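Local coordinates for protein putative O-Methyltransferase (Corynebacterium glutamicum, PDB 3DR5) that probably transfers a methyl group from S-adenosyl-L-methionine to an oxygen atom of a substrate not yet identified, at residues A36-E39 against M40-Q43; C86-E90 against S91-R95. All coordinates share one frame; numbering follows the deposited sequence.

Contact 1 of 2, residues A36-E39 against M40-Q43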
loop_
_atom_site.group_PDB
_atom_site.type_symbol
_atom_site.label_atom_id
_atom_site.label_comp_id
_atom_site.label_asym_id
_atom_site.label_seq_id
_atom_site.Cartn_x
_atom_site.Cartn_y
_atom_site.Cartn_z
ATOM N N ALA A 36 17.994 5.481 1.447
ATOM C CA ALA A 36 17.208 4.638 2.347
ATOM C C ALA A 36 15.778 5.119 2.565
ATOM O O ALA A 36 15.562 6.166 3.173
ATOM C CB ALA A 36 17.912 4.527 3.692
ATOM N N PRO A 37 14.789 4.348 2.088
ATOM C CA PRO A 37 13.376 4.711 2.247
ATOM C C PRO A 37 13.081 4.940 3.723
ATOM O O PRO A 37 13.597 4.209 4.573
ATOM C CB PRO A 37 12.633 3.482 1.716
ATOM C CG PRO A 37 13.593 2.870 0.755
ATOM C CD PRO A 37 14.938 3.045 1.418
ATOM N N ASP A 38 12.244 5.931 4.030
ATOM C CA ASP A 38 11.917 6.215 5.425
ATOM C C ASP A 38 11.090 5.094 6.060
ATOM O O ASP A 38 10.731 4.118 5.398
ATOM C CB ASP A 38 11.206 7.587 5.555
ATOM C CG ASP A 38 9.844 7.632 4.879
ATOM O OD1 ASP A 38 9.501 6.691 4.129
ATOM O OD2 ASP A 38 9.112 8.626 5.109
ATOM N N GLU A 39 10.793 5.239 7.348
ATOM C CA GLU A 39 10.048 4.230 8.083
ATOM C C GLU A 39 8.660 3.931 7.539
ATOM O O GLU A 39 8.226 2.779 7.550
ATOM C CB GLU A 39 9.944 4.633 9.553
ATOM C CG GLU A 39 9.064 3.725 10.414
ATOM C CD GLU A 39 9.567 2.293 10.486
ATOM O OE1 GLU A 39 10.797 2.099 10.542
ATOM O OE2 GLU A 39 8.731 1.361 10.502
HETATM N N MSE A 40 7.975 4.964 7.062
HETATM C CA MSE A 40 6.630 4.812 6.533
HETATM C C MSE A 40 6.621 4.033 5.219
HETATM O O MSE A 40 5.724 3.219 4.979
HETATM C CB MSE A 40 5.963 6.192 6.357
HETATM C CG MSE A 40 5.417 6.808 7.659
HETATM SE SE MSE A 40 4.428 8.480 7.348
HETATM C CE MSE A 40 4.398 9.187 9.125
ATOM N N THR A 41 7.618 4.287 4.376
ATOM C CA THR A 41 7.730 3.585 3.109
ATOM C C THR A 41 8.051 2.107 3.409
ATOM O O THR A 41 7.535 1.213 2.738
ATOM C CB THR A 41 8.842 4.202 2.239
ATOM O OG1 THR A 41 8.511 5.567 1.962
ATOM C CG2 THR A 41 8.992 3.436 0.918
ATOM N N GLY A 42 8.893 1.857 4.414
ATOM C CA GLY A 42 9.235 0.489 4.788
ATOM C C GLY A 42 8.007 -0.281 5.279
ATOM O O GLY A 42 7.833 -1.451 4.926
ATOM N N GLN A 43 7.158 0.360 6.086
ATOM C CA GLN A 43 5.940 -0.275 6.601
ATOM C C GLN A 43 5.048 -0.689 5.416
ATOM O O GLN A 43 4.482 -1.791 5.407
ATOM C CB GLN A 43 5.201 0.695 7.555
ATOM C CG GLN A 43 5.927 0.875 8.889
ATOM C CD GLN A 43 5.295 1.933 9.780
ATOM O OE1 GLN A 43 4.161 2.359 9.552
ATOM N NE2 GLN A 43 6.028 2.362 10.805
HETATM O O HOH W 1 8.530 8.050 7.616
#

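Contact 2 of 2, residues C86-E90 against S91-R95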
loop_
_atom_site.group_PDB
_atom_site.type_symbol
_atom_site.label_atom_id
_atom_site.label_comp_id
_atom_site.label_asym_id
_atom_site.label_seq_id
_atom_site.Cartn_x
_atom_site.Cartn_y
_atom_site.Cartn_z
ATOM N N CYS A 86 18.309 -10.128 -3.507
ATOM C CA CYS A 86 18.884 -8.788 -3.514
ATOM C C CYS A 86 19.840 -8.663 -4.688
ATOM O O CYS A 86 20.586 -9.588 -4.999
ATOM C CB CYS A 86 19.641 -8.524 -2.214
ATOM S SG CYS A 86 18.653 -8.749 -0.721
ATOM N N ILE A 87 19.819 -7.506 -5.336
ATOM C CA ILE A 87 20.670 -7.277 -6.496
ATOM C C ILE A 87 21.425 -5.951 -6.477
ATOM O O ILE A 87 20.807 -4.877 -6.472
ATOM C CB ILE A 87 19.850 -7.294 -7.806
ATOM C CG1 ILE A 87 18.896 -8.490 -7.822
ATOM C CG2 ILE A 87 20.792 -7.312 -9.010
ATOM C CD1 ILE A 87 18.121 -8.643 -9.115
ATOM N N ASP A 88 22.752 -6.036 -6.447
ATOM C CA ASP A 88 23.611 -4.859 -6.506
ATOM C C ASP A 88 25.013 -5.320 -6.939
ATOM O O ASP A 88 25.466 -6.393 -6.551
ATOM C CB ASP A 88 23.685 -4.122 -5.159
ATOM C CG ASP A 88 24.390 -2.767 -5.281
ATOM O OD1 ASP A 88 23.773 -1.817 -5.802
ATOM O OD2 ASP A 88 25.566 -2.666 -4.880
ATOM N N PRO A 89 25.702 -4.518 -7.766
ATOM C CA PRO A 89 27.051 -4.839 -8.260
ATOM C C PRO A 89 28.217 -4.610 -7.301
ATOM O O PRO A 89 29.323 -5.099 -7.537
ATOM C CB PRO A 89 27.180 -3.965 -9.506
ATOM C CG PRO A 89 26.388 -2.747 -9.152
ATOM C CD PRO A 89 25.175 -3.295 -8.406
ATOM N N GLU A 90 27.971 -3.871 -6.225
ATOM C CA GLU A 90 29.009 -3.546 -5.264
ATOM C C GLU A 90 29.157 -4.632 -4.210
ATOM O O GLU A 90 28.182 -5.017 -3.571
ATOM C CB GLU A 90 28.679 -2.180 -4.648
ATOM C CG GLU A 90 29.562 -1.025 -5.143
ATOM C CD GLU A 90 29.963 -1.120 -6.610
ATOM O OE1 GLU A 90 29.244 -0.579 -7.475
ATOM O OE2 GLU A 90 31.002 -1.751 -6.895
ATOM N N SER A 91 30.381 -5.120 -4.025
ATOM C CA SER A 91 30.617 -6.200 -3.078
ATOM C C SER A 91 30.489 -5.857 -1.607
ATOM O O SER A 91 30.104 -6.716 -0.810
ATOM C CB SER A 91 31.969 -6.870 -3.362
ATOM O OG SER A 91 33.012 -5.926 -3.395
ATOM N N GLU A 92 30.797 -4.616 -1.240
ATOM C CA GLU A 92 30.649 -4.224 0.152
ATOM C C GLU A 92 29.144 -4.112 0.448
ATOM O O GLU A 92 28.730 -4.246 1.604
ATOM C CB GLU A 92 31.372 -2.894 0.449
ATOM C CG GLU A 92 30.864 -1.664 -0.266
ATOM C CD GLU A 92 31.724 -0.440 0.058
ATOM O OE1 GLU A 92 31.542 0.617 -0.578
ATOM O OE2 GLU A 92 32.578 -0.538 0.965
ATOM N N HIS A 93 28.326 -3.867 -0.580
ATOM C CA HIS A 93 26.879 -3.799 -0.382
ATOM C C HIS A 93 26.387 -5.221 -0.108
ATOM O O HIS A 93 25.446 -5.416 0.662
ATOM C CB HIS A 93 26.193 -3.190 -1.615
ATOM C CG HIS A 93 26.432 -1.718 -1.752
ATOM N ND1 HIS A 93 26.121 -1.010 -2.889
ATOM C CD2 HIS A 93 26.968 -0.826 -0.887
ATOM C CE1 HIS A 93 26.459 0.256 -2.721
ATOM N NE2 HIS A 93 26.977 0.393 -1.515
ATOM N N GLN A 94 27.023 -6.219 -0.727
ATOM C CA GLN A 94 26.646 -7.618 -0.500
ATOM C C GLN A 94 27.027 -7.994 0.936
ATOM O O GLN A 94 26.273 -8.692 1.630
ATOM C CB GLN A 94 27.359 -8.549 -1.487
ATOM C CG GLN A 94 27.310 -10.017 -1.078
ATOM C CD GLN A 94 27.643 -10.953 -2.219
ATOM O OE1 GLN A 94 28.727 -10.881 -2.807
ATOM N NE2 GLN A 94 26.707 -11.840 -2.545
ATOM N N ARG A 95 28.201 -7.534 1.376
ATOM C CA ARG A 95 28.659 -7.801 2.739
ATOM C C ARG A 95 27.751 -7.055 3.709
ATOM O O ARG A 95 27.363 -7.592 4.743
ATOM C CB ARG A 95 30.103 -7.331 2.941
ATOM C CG ARG A 95 31.147 -8.411 2.734
ATOM C CD ARG A 95 32.421 -8.102 3.511
ATOM N NE ARG A 95 32.605 -8.989 4.660
ATOM C CZ ARG A 95 33.375 -8.709 5.710
ATOM N NH1 ARG A 95 34.039 -7.561 5.767
ATOM N NH2 ARG A 95 33.484 -9.578 6.710
#

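Contact 1 of 2, residues A36-E39 against M40-Q43
P37 touches T41 with one corner of its ring just before helix 39-51, CB lying 3.7 Å from the T41 methyl CG2. D38 follows as the N-cap of that helix. Its CG stands between the backbone N and the carbonyl carbon (chi1 65°), which folds the carboxylate back over the first turn, where the side chains of D38 and T41 cross at about a right angle. OD1 takes two bonds from T41: OG1 donates nearly in line with the C-O bond at 2.6 Å, and the backbone N of T41 reaches D38 OD1 at 3.1 Å from above the carboxylate plane. Two grips on one oxygen fix the rotation of the carboxylate, and its negative charge probably suits the positive end of the helix dipole. A water accepts from M40 N and gives a weak bond to D38 OD2. Behind the cap, D38 O receives G42 N at 3.1 Å, opening the helical bonding that E39 O continues with Q43 N. CG of E39 lies anti to the backbone N and the chain bends at chi2 (62°), bringing OE2 within 2.9 Å of Q43 NE2. Q43 NE2 meets OE2 on its anti lone pair, and this oxygen lies near the Q43 amide plane, although carboxylate and amide are turned 56° apart. OE1 of E39 bonds Y73 on helix 67-77, and NE2 of Q43 also bonds T16. D38 and M40 lie against helix 4-13, P37 touches V70 of helix 67-77, and Q43 OE1 accepts from N of R200 of the second subunit.

Contact 2 of 2, residues C86-E90 against S91-R95
H93 ND1 donates to D88 OD2 at 2.6 Å, across the turn that carries the chain from strand 83-87 into helix 91-103. The oxygen lies near the imidazole plane, at the ring edge, whereas the ring nitrogen stands well above the carboxylate plane; the two groups are turned 46° apart. From the opposite face of that carboxylate, E90 N bonds D88 OD2 at 3.0 Å, closing an Asx turn over P89. Held from both faces, the carboxylate has little freedom to rotate. With CG anti to the backbone N (chi1 -170°), the D88 carboxylate is carried toward the helix start, between its two donors. E90, at the N-cap position, offers its carbonyl O to Q94 N at 3.3 Å and, weakly, to H93 N. Its side chain runs beside that of H93, with CB over one face of the ring, 3.3 Å from ND1, while the E90 carboxylate leads away from the ring. P65 touches both D88 and H93, and L34 also packs on H93. The turn follows the second strand of a Rossmann-like sheet, at the end where methyltransferases of this class commonly bind S-adenosylmethionine, and opens the beta-alpha-beta unit that continues into strand 111-114.

In the fold
Both contacts are helix starts, but they begin different helices: contact 1 opens 39-51 and contact 2 opens 91-103. Their centres are 20 Å apart and their nearest atoms about 11 Å, so they do not touch. Contact 1 is partly buried, wedged among helices and reaching the second subunit; contact 2 lies near the surface, at the end of a strand within the parallel part of the sheet, and no other chain of the assembly meets it. An aspartate organises each turn in its own way. In 36-43 it is itself the N-cap and binds forward into the helix, while in 86-95 it precedes the N-cap and ties the turn to a histidine ring.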